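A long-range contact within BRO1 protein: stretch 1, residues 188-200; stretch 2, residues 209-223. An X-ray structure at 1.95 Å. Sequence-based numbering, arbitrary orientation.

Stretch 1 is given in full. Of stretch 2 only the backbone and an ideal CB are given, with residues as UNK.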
ATOM      1  N   ALA A 188       1.392  -6.601  -1.353  1.00 18.19           N
ATOM      2  CA  ALA A 188       1.103  -7.489  -2.474  1.00 18.93           C
ATOM      3  C   ALA A 188       1.499  -6.859  -3.808  1.00 18.63           C
ATOM      4  O   ALA A 188       2.113  -7.519  -4.645  1.00 20.05           O
ATOM      5  CB  ALA A 188      -0.387  -7.861  -2.491  1.00 16.30           C
ATOM      6  N   GLU A 189       1.153  -5.585  -4.002  1.00 17.56           N
ATOM      7  CA  GLU A 189       1.474  -4.895  -5.251  1.00 19.52           C
ATOM      8  C   GLU A 189       2.977  -4.710  -5.433  1.00 18.83           C
ATOM      9  O   GLU A 189       3.489  -4.817  -6.551  1.00 17.09           O
ATOM     10  CB  GLU A 189       0.766  -3.537  -5.328  1.00 18.86           C
ATOM     11  CG  GLU A 189      -0.757  -3.636  -5.390  1.00 20.90           C
ATOM     12  CD  GLU A 189      -1.432  -2.296  -5.606  1.00 20.87           C
ATOM     13  OE1 GLU A 189      -0.860  -1.265  -5.192  1.00 22.74           O
ATOM     14  OE2 GLU A 189      -2.544  -2.268  -6.180  1.00 21.80           O
ATOM     15  N   ALA A 190       3.686  -4.429  -4.342  1.00 18.61           N
ATOM     16  CA  ALA A 190       5.134  -4.258  -4.425  1.00 18.26           C
ATOM     17  C   ALA A 190       5.771  -5.571  -4.909  1.00 20.22           C
ATOM     18  O   ALA A 190       6.607  -5.566  -5.817  1.00 20.05           O
ATOM     19  CB  ALA A 190       5.699  -3.861  -3.060  1.00 18.75           C
ATOM     20  N   GLN A 191       5.369  -6.683  -4.301  1.00 19.98           N
ATOM     21  CA  GLN A 191       5.876  -8.012  -4.667  1.00 22.03           C
ATOM     22  C   GLN A 191       5.532  -8.296  -6.132  1.00 23.49           C
ATOM     23  O   GLN A 191       6.369  -8.769  -6.901  1.00 24.40           O
ATOM     24  CB  GLN A 191       5.242  -9.085  -3.769  1.00 21.70           C
ATOM     25  CG  GLN A 191       5.632 -10.546  -4.086  1.00 21.91           C
ATOM     26  CD  GLN A 191       7.089 -10.860  -3.768  1.00 26.70           C
ATOM     27  OE1 GLN A 191       7.707 -10.198  -2.938  1.00 28.96           O
ATOM     28  NE2 GLN A 191       7.638 -11.888  -4.418  1.00 24.19           N
ATOM     29  N   GLU A 192       4.294  -7.997  -6.511  1.00 22.87           N
ATOM     30  CA  GLU A 192       3.844  -8.213  -7.881  1.00 22.43           C
ATOM     31  C   GLU A 192       4.722  -7.461  -8.887  1.00 21.74           C
ATOM     32  O   GLU A 192       5.124  -8.021  -9.911  1.00 21.78           O
ATOM     33  CB  GLU A 192       2.381  -7.783  -8.023  1.00 21.99           C
ATOM     34  CG  GLU A 192       1.881  -7.726  -9.454  1.00 20.99           C
ATOM     35  CD  GLU A 192       0.399  -7.398  -9.543  1.00 23.13           C
ATOM     36  OE1 GLU A 192      -0.104  -6.635  -8.691  1.00 20.31           O
ATOM     37  OE2 GLU A 192      -0.257  -7.892 -10.479  1.00 23.00           O
ATOM     38  N   LEU A 193       5.026  -6.198  -8.601  1.00 20.88           N
ATOM     39  CA  LEU A 193       5.867  -5.407  -9.500  1.00 22.48           C
ATOM     40  C   LEU A 193       7.284  -5.984  -9.575  1.00 23.81           C
ATOM     41  O   LEU A 193       7.957  -5.874 -10.605  1.00 23.57           O
ATOM     42  CB  LEU A 193       5.913  -3.947  -9.035  1.00 23.52           C
ATOM     43  CG  LEU A 193       5.116  -2.908  -9.843  1.00 27.29           C
ATOM     44  CD1 LEU A 193       3.808  -3.492 -10.342  1.00 25.99           C
ATOM     45  CD2 LEU A 193       4.872  -1.677  -8.988  1.00 27.89           C
ATOM     46  N   PHE A 194       7.732  -6.608  -8.489  1.00 24.76           N
ATOM     47  CA  PHE A 194       9.068  -7.203  -8.459  1.00 27.46           C
ATOM     48  C   PHE A 194       9.116  -8.371  -9.447  1.00 29.14           C
ATOM     49  O   PHE A 194      10.091  -8.537 -10.189  1.00 29.81           O
ATOM     50  CB  PHE A 194       9.405  -7.696  -7.050  1.00 28.23           C
ATOM     51  CG  PHE A 194      10.830  -8.153  -6.894  1.00 30.62           C
ATOM     52  CD1 PHE A 194      11.871  -7.229  -6.863  1.00 32.09           C
ATOM     53  CD2 PHE A 194      11.136  -9.506  -6.803  1.00 29.32           C
ATOM     54  CE1 PHE A 194      13.200  -7.647  -6.742  1.00 33.06           C
ATOM     55  CE2 PHE A 194      12.462  -9.936  -6.682  1.00 31.62           C
ATOM     56  CZ  PHE A 194      13.493  -9.003  -6.652  1.00 33.15           C
ATOM     57  N   VAL A 195       8.060  -9.179  -9.451  1.00 29.51           N
ATOM     58  CA  VAL A 195       7.970 -10.313 -10.368  1.00 31.52           C
ATOM     59  C   VAL A 195       7.984  -9.801 -11.810  1.00 32.07           C
ATOM     60  O   VAL A 195       8.757 -10.281 -12.642  1.00 29.34           O
ATOM     61  CB  VAL A 195       6.668 -11.117 -10.147  1.00 34.06           C
ATOM     62  CG1 VAL A 195       6.490 -12.135 -11.264  1.00 36.54           C
ATOM     63  CG2 VAL A 195       6.716 -11.822  -8.801  1.00 36.33           C
ATOM     64  N   LEU A 196       7.126  -8.827 -12.099  1.00 30.69           N
ATOM     65  CA  LEU A 196       7.047  -8.253 -13.437  1.00 33.11           C
ATOM     66  C   LEU A 196       8.399  -7.717 -13.893  1.00 35.36           C
ATOM     67  O   LEU A 196       8.739  -7.787 -15.077  1.00 34.89           O
ATOM     68  CB  LEU A 196       6.004  -7.131 -13.480  1.00 32.50           C
ATOM     69  CG  LEU A 196       4.556  -7.531 -13.781  1.00 33.99           C
ATOM     70  CD1 LEU A 196       4.114  -8.631 -12.850  1.00 34.07           C
ATOM     71  CD2 LEU A 196       3.647  -6.315 -13.635  1.00 33.52           C
ATOM     72  N   LYS A 197       9.168  -7.183 -12.950  1.00 36.09           N
ATOM     73  CA  LYS A 197      10.484  -6.645 -13.268  1.00 38.81           C
ATOM     74  C   LYS A 197      11.436  -7.731 -13.772  1.00 39.03           C
ATOM     75  O   LYS A 197      12.057  -7.575 -14.821  1.00 38.95           O
ATOM     76  CB  LYS A 197      11.094  -5.966 -12.041  1.00 38.66           C
ATOM     77  CG  LYS A 197      12.514  -5.466 -12.259  1.00 40.91           C
ATOM     78  CD  LYS A 197      13.084  -4.830 -11.004  1.00 41.80           C
ATOM     79  CE  LYS A 197      14.546  -4.452 -11.199  1.00 42.52           C
ATOM     80  NZ  LYS A 197      14.734  -3.578 -12.391  1.00 43.60           N
ATOM     81  N   LEU A 198      11.552  -8.826 -13.028  1.00 40.56           N
ATOM     82  CA  LEU A 198      12.444  -9.909 -13.429  1.00 43.47           C
ATOM     83  C   LEU A 198      12.049 -10.507 -14.772  1.00 45.41           C
ATOM     84  O   LEU A 198      12.900 -10.997 -15.516  1.00 45.17           O
ATOM     85  CB  LEU A 198      12.478 -11.013 -12.369  1.00 43.81           C
ATOM     86  CG  LEU A 198      13.030 -10.650 -10.986  1.00 45.62           C
ATOM     87  CD1 LEU A 198      13.339 -11.929 -10.235  1.00 46.59           C
ATOM     88  CD2 LEU A 198      14.292  -9.807 -11.112  1.00 46.70           C
ATOM     89  N   LEU A 199      10.757 -10.466 -15.081  1.00 47.33           N
ATOM     90  CA  LEU A 199      10.258 -10.995 -16.343  1.00 49.76           C
ATOM     91  C   LEU A 199      10.628 -10.081 -17.508  1.00 51.91           C
ATOM     92  O   LEU A 199      10.417 -10.429 -18.668  1.00 52.30           O
ATOM     93  CB  LEU A 199       8.738 -11.183 -16.274  1.00 50.06           C
ATOM     94  CG  LEU A 199       8.236 -12.503 -15.671  1.00 50.17           C
ATOM     95  CD1 LEU A 199       8.959 -12.806 -14.367  1.00 51.75           C
ATOM     96  CD2 LEU A 199       6.736 -12.419 -15.450  1.00 49.74           C
ATOM     97  N   ASN A 200      11.176  -8.911 -17.192  1.00 54.66           N
ATOM     98  CA  ASN A 200      11.604  -7.961 -18.214  1.00 57.13           C
ATOM     99  C   ASN A 200      13.103  -8.110 -18.436  1.00 58.61           C
ATOM    100  O   ASN A 200      13.658  -7.581 -19.398  1.00 59.12           O
ATOM    101  CB  ASN A 200      11.294  -6.520 -17.796  1.00 57.98           C
ATOM    102  CG  ASN A 200       9.826  -6.173 -17.936  1.00 58.70           C
ATOM    103  OD1 ASN A 200       9.206  -6.454 -18.961  1.00 59.15           O
ATOM    104  ND2 ASN A 200       9.265  -5.547 -16.908  1.00 59.43           N
ATOM    105  N   UNK A 209      13.048 -21.419 -11.481  1.00 37.48           N
ATOM    106  CA  UNK A 209      12.863 -21.638 -10.056  1.00 37.82           C
ATOM    107  C   UNK A 209      12.591 -20.331  -9.293  1.00 37.08           C
ATOM    108  O   UNK A 209      11.697 -20.271  -8.447  1.00 35.45           O
ATOM    109  CB  UNK A 209      14.098 -22.332  -9.478  1.00 37.82           C
ATOM    110  N   UNK A 210      13.349 -19.285  -9.608  1.00 35.83           N
ATOM    111  CA  UNK A 210      13.196 -17.991  -8.941  1.00 34.95           C
ATOM    112  C   UNK A 210      11.804 -17.399  -9.182  1.00 33.79           C
ATOM    113  O   UNK A 210      11.077 -17.084  -8.234  1.00 33.99           O
ATOM    114  CB  UNK A 210      14.270 -17.016  -9.427  1.00 34.95           C
ATOM    115  N   UNK A 211      11.448 -17.238 -10.453  1.00 33.14           N
ATOM    116  CA  UNK A 211      10.152 -16.681 -10.824  1.00 32.28           C
ATOM    117  C   UNK A 211       9.030 -17.444 -10.129  1.00 31.71           C
ATOM    118  O   UNK A 211       8.102 -16.841  -9.591  1.00 31.06           O
ATOM    119  CB  UNK A 211       9.963 -16.719 -12.342  1.00 32.28           C
ATOM    120  N   UNK A 212       9.134 -18.770 -10.123  1.00 29.68           N
ATOM    121  CA  UNK A 212       8.133 -19.614  -9.484  1.00 29.48           C
ATOM    122  C   UNK A 212       7.936 -19.276  -8.002  1.00 30.25           C
ATOM    123  O   UNK A 212       6.803 -19.123  -7.535  1.00 29.59           O
ATOM    124  CB  UNK A 212       8.530 -21.084  -9.630  1.00 29.48           C
ATOM    125  N   UNK A 213       9.041 -19.164  -7.270  1.00 30.31           N
ATOM    126  CA  UNK A 213       8.987 -18.856  -5.841  1.00 30.98           C
ATOM    127  C   UNK A 213       8.422 -17.461  -5.577  1.00 30.10           C
ATOM    128  O   UNK A 213       7.608 -17.279  -4.672  1.00 31.31           O
ATOM    129  CB  UNK A 213      10.383 -18.974  -5.226  1.00 30.98           C
ATOM    130  N   UNK A 214       8.861 -16.482  -6.364  1.00 28.85           N
ATOM    131  CA  UNK A 214       8.393 -15.107  -6.215  1.00 28.08           C
ATOM    132  C   UNK A 214       6.913 -14.995  -6.563  1.00 28.49           C
ATOM    133  O   UNK A 214       6.179 -14.215  -5.952  1.00 28.00           O
ATOM    134  CB  UNK A 214       9.215 -14.164  -7.096  1.00 28.08           C
ATOM    135  N   UNK A 215       6.484 -15.776  -7.554  1.00 26.03           N
ATOM    136  CA  UNK A 215       5.094 -15.776  -7.977  1.00 24.71           C
ATOM    137  C   UNK A 215       4.229 -16.373  -6.885  1.00 25.37           C
ATOM    138  O   UNK A 215       3.129 -15.896  -6.634  1.00 26.38           O
ATOM    139  CB  UNK A 215       4.920 -16.548  -9.286  1.00 24.71           C
ATOM    140  N   UNK A 216       4.728 -17.414  -6.228  1.00 25.24           N
ATOM    141  CA  UNK A 216       3.960 -18.039  -5.167  1.00 27.49           C
ATOM    142  C   UNK A 216       3.735 -17.036  -4.047  1.00 26.82           C
ATOM    143  O   UNK A 216       2.651 -16.973  -3.468  1.00 27.33           O
ATOM    144  CB  UNK A 216       4.668 -19.290  -4.643  1.00 27.49           C
ATOM    145  N   UNK A 217       4.760 -16.248  -3.747  1.00 25.36           N
ATOM    146  CA  UNK A 217       4.648 -15.250  -2.692  1.00 26.09           C
ATOM    147  C   UNK A 217       3.594 -14.201  -3.062  1.00 24.68           C
ATOM    148  O   UNK A 217       2.821 -13.766  -2.208  1.00 24.59           O
ATOM    149  CB  UNK A 217       6.002 -14.584  -2.439  1.00 26.09           C
ATOM    150  N   UNK A 218       3.560 -13.805  -4.333  1.00 24.00           N
ATOM    151  CA  UNK A 218       2.585 -12.816  -4.800  1.00 23.87           C
ATOM    152  C   UNK A 218       1.175 -13.347  -4.551  1.00 26.58           C
ATOM    153  O   UNK A 218       0.288 -12.621  -4.082  1.00 26.13           O
ATOM    154  CB  UNK A 218       2.790 -12.499  -6.283  1.00 23.87           C
ATOM    155  N   UNK A 219       0.982 -14.626  -4.854  1.00 25.40           N
ATOM    156  CA  UNK A 219      -0.300 -15.281  -4.647  1.00 27.62           C
ATOM    157  C   UNK A 219      -0.676 -15.244  -3.168  1.00 26.49           C
ATOM    158  O   UNK A 219      -1.773 -14.813  -2.814  1.00 26.70           O
ATOM    159  CB  UNK A 219      -0.256 -16.724  -5.155  1.00 27.62           C
ATOM    160  N   UNK A 220       0.238 -15.681  -2.306  1.00 26.44           N
ATOM    161  CA  UNK A 220      -0.034 -15.696  -0.869  1.00 27.11           C
ATOM    162  C   UNK A 220      -0.401 -14.307  -0.334  1.00 26.98           C
ATOM    163  O   UNK A 220      -1.283 -14.174   0.510  1.00 26.15           O
ATOM    164  CB  UNK A 220       1.183 -16.235  -0.115  1.00 27.11           C
ATOM    165  N   UNK A 221       0.281 -13.278  -0.824  1.00 25.78           N
ATOM    166  CA  UNK A 221       0.004 -11.914  -0.393  1.00 27.83           C
ATOM    167  C   UNK A 221      -1.415 -11.470  -0.774  1.00 27.69           C
ATOM    168  O   UNK A 221      -2.136 -10.890   0.043  1.00 28.13           O
ATOM    169  CB  UNK A 221       1.032 -10.958  -1.001  1.00 27.83           C
ATOM    170  N   UNK A 222      -1.823 -11.730  -2.010  1.00 27.26           N
ATOM    171  CA  UNK A 222      -3.170 -11.346  -2.417  1.00 27.29           C
ATOM    172  C   UNK A 222      -4.199 -12.217  -1.691  1.00 28.10           C
ATOM    173  O   UNK A 222      -5.347 -11.816  -1.514  1.00 28.61           O
ATOM    174  CB  UNK A 222      -3.332 -11.469  -3.933  1.00 27.29           C
ATOM    175  N   UNK A 223      -3.769 -13.397  -1.250  1.00 28.85           N
ATOM    176  CA  UNK A 223      -4.633 -14.316  -0.507  1.00 30.49           C
ATOM    177  C   UNK A 223      -5.064 -13.631   0.800  1.00 29.44           C
ATOM    178  O   UNK A 223      -6.181 -13.821   1.275  1.00 30.06           O
ATOM    179  CB  UNK A 223      -3.917 -15.638  -0.225  1.00 30.49           C
TER

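Stretch 2 is helical throughout and runs against the helix of stretch 1 at 159° between N-to-C directions, the axes approaching to 8.9 Å. Every position lies within a helix, where proline cannot donate a backbone N-H and glycine is too flexible, so the choice rests on direction and distance.

Position 209 has nothing of stretch 1 within 5.5 Å of its ideal CB and accepts almost any helix former; it is Thr209. Position 210 points toward stretch 1, but its nearest visible atom, Leu198 CD1, lies 5.2 Å from the ideal CB. That gap asks for a longer apolar chain, such as leucine, isoleucine or methionine. It is Leu210, whose CD1 reaches Leu198 CD1 at 3.6 Å. At 211 CA-to-CB points sideways, with Leu199 CD1 4.5 Å from the ideal CB, a place for valine, isoleucine or leucine. The residue is Ile211, and its CG1 packs on Leu199 CD1 at 3.7 Å.

Positions 212 and 213 meet no constraint from stretch 1, and polar residues serve; they are Ser212 and Lys213, the end of the lysine leading away.

Position 214 is the centre of the contact. It points toward a hollow lined by Gln191, Phe194, Val195 and Leu198, and its ideal CB is already 3.8 Å from Val195 CG2. The mostly apolar walls suit leucine or methionine, while alanine would leave much of the hollow unfilled. Leu214 enters as a knob: its CD1 lies 3.4 Å from Leu198 CD1 and, at the ring edge, 3.7 Å from Phe194 CE2. The backbone contributes as well, since Gln191 NE2 donates a hydrogen bond to Leu214 O at 3.1 Å.

Position 215 points away, so a small or polar residue is enough. Ser215 turns its OG back to Ile211 O at 2.9 Å, a hydrogen bond within its own helix. Position 216, also directed away, is free to be long and polar: Arg216.

At 217 the ideal CB is only 3.7 Å from Gln191 NE2, which favours a small residue, and Ala217 ends exactly there. At 218 CA-to-CB points sideways, and the ideal CB is 4.1 Å from Gln191 CG and 4.7 Å from Val195 CG2; serine, threonine, valine or alanine could suit it. Thr218 combines two roles. Its OG1 donates to Leu214 O at 3.0 Å, the same carbonyl that Gln191 uses, while its CG2 rests 3.9 Å from Glu192 CB.

Positions 219 and 220 are out of reach and lightly constrained; they are Cys219 and Asn220.

Position 221 points toward Ala188, whose CB is 3.7 Å from the ideal CB, with Gln191 CB farther off at 5.4 Å. A branched or long apolar chain could bridge that distance, and Leu221 does, CD2 lying 3.5 Å from Gln191 CB. With 214, 217 and 218 it forms the hole that receives Gln191.

At 222 CA-to-CB points sideways, with the ideal CB 4.9 Å from Ala188 CB. The small alanine leaves room for a flat ring or a long aliphatic chain. Phe222 lays a face against Ala188 CB, 3.6 Å from the ring centroid, and meets Glu192 OE1 edge-on, CZ at 3.5 Å. Position 223 is out of reach: Gln223.

Stretch 2 (209-223) TLISKLSRATCNLFQ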
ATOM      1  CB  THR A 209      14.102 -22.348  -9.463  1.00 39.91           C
ATOM      2  OG1 THR A 209      13.929 -22.528  -8.053  1.00 42.46           O
ATOM      3  CG2 THR A 209      15.361 -21.533  -9.729  1.00 39.25           C
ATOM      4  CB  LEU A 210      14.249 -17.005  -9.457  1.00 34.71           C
ATOM      5  CG  LEU A 210      14.850 -15.942  -8.525  1.00 36.10           C
ATOM      6  CD1 LEU A 210      15.311 -14.769  -9.376  1.00 34.62           C
ATOM      7  CD2 LEU A 210      13.851 -15.475  -7.490  1.00 34.47           C
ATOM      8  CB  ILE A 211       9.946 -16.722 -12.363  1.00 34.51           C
ATOM      9  CG1 ILE A 211      10.857 -15.693 -13.041  1.00 34.93           C
ATOM     10  CG2 ILE A 211       8.500 -16.392 -12.718  1.00 33.87           C
ATOM     11  CD1 ILE A 211      12.320 -15.917 -12.815  1.00 40.72           C
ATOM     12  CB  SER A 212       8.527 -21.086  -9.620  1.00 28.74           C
ATOM     13  OG  SER A 212       7.603 -21.914  -8.943  1.00 26.74           O
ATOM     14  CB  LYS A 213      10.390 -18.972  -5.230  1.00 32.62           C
ATOM     15  CG  LYS A 213      11.064 -20.299  -5.542  1.00 35.94           C
ATOM     16  CD  LYS A 213      12.492 -20.376  -5.019  1.00 38.04           C
ATOM     17  CE  LYS A 213      12.527 -20.669  -3.532  1.00 39.85           C
ATOM     18  NZ  LYS A 213      13.899 -21.059  -3.104  1.00 41.58           N
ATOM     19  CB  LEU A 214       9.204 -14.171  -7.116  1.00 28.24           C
ATOM     20  CG  LEU A 214      10.677 -13.992  -6.734  1.00 27.10           C
ATOM     21  CD1 LEU A 214      11.408 -13.253  -7.833  1.00 24.65           C
ATOM     22  CD2 LEU A 214      10.769 -13.245  -5.413  1.00 25.80           C
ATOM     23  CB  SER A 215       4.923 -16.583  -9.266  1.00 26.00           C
ATOM     24  OG  SER A 215       5.475 -15.892 -10.371  1.00 27.46           O
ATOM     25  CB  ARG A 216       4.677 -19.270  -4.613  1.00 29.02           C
ATOM     26  CG  ARG A 216       3.834 -20.028  -3.605  1.00 34.84           C
ATOM     27  CD  ARG A 216       2.541 -20.524  -4.249  1.00 40.84           C
ATOM     28  NE  ARG A 216       1.494 -20.816  -3.273  1.00 44.46           N
ATOM     29  CZ  ARG A 216       1.594 -21.725  -2.309  1.00 47.90           C
ATOM     30  NH1 ARG A 216       2.702 -22.447  -2.179  1.00 48.89           N
ATOM     31  NH2 ARG A 216       0.582 -21.912  -1.471  1.00 49.07           N
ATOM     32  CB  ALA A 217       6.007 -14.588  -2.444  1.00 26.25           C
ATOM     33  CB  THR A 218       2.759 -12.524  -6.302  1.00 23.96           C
ATOM     34  OG1 THR A 218       4.101 -12.082  -6.548  1.00 23.72           O
ATOM     35  CG2 THR A 218       1.788 -11.432  -6.753  1.00 21.66           C
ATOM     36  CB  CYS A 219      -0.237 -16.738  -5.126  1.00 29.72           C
ATOM     37  SG  CYS A 219      -1.594 -17.761  -4.507  1.00 33.73           S
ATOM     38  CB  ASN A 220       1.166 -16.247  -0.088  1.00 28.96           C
ATOM     39  CG  ASN A 220       1.467 -17.709  -0.419  1.00 32.97           C
ATOM     40  OD1 ASN A 220       0.579 -18.470  -0.813  1.00 33.10           O
ATOM     41  ND2 ASN A 220       2.721 -18.107  -0.239  1.00 32.58           N
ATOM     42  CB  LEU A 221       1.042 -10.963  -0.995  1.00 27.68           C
ATOM     43  CG  LEU A 221       2.263 -10.574  -0.147  1.00 32.88           C
ATOM     44  CD1 LEU A 221       2.468 -11.540   1.008  1.00 32.43           C
ATOM     45  CD2 LEU A 221       3.492 -10.513  -1.045  1.00 30.57           C
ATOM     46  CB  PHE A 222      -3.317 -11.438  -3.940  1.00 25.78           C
ATOM     47  CG  PHE A 222      -2.786 -10.229  -4.663  1.00 25.06           C
ATOM     48  CD1 PHE A 222      -3.442  -9.000  -4.561  1.00 24.65           C
ATOM     49  CD2 PHE A 222      -1.615 -10.303  -5.414  1.00 24.00           C
ATOM     50  CE1 PHE A 222      -2.937  -7.860  -5.197  1.00 24.37           C
ATOM     51  CE2 PHE A 222      -1.100  -9.174  -6.054  1.00 20.95           C
ATOM     52  CZ  PHE A 222      -1.763  -7.947  -5.946  1.00 21.75           C
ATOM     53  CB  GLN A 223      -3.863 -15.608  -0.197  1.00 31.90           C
ATOM     54  CG  GLN A 223      -4.640 -16.679   0.562  1.00 34.90           C
ATOM     55  CD  GLN A 223      -5.815 -17.223  -0.222  1.00 39.52           C
ATOM     56  OE1 GLN A 223      -6.908 -16.654  -0.202  1.00 42.41           O
ATOM     57  NE2 GLN A 223      -5.594 -18.326  -0.930  1.00 38.76           N
TER
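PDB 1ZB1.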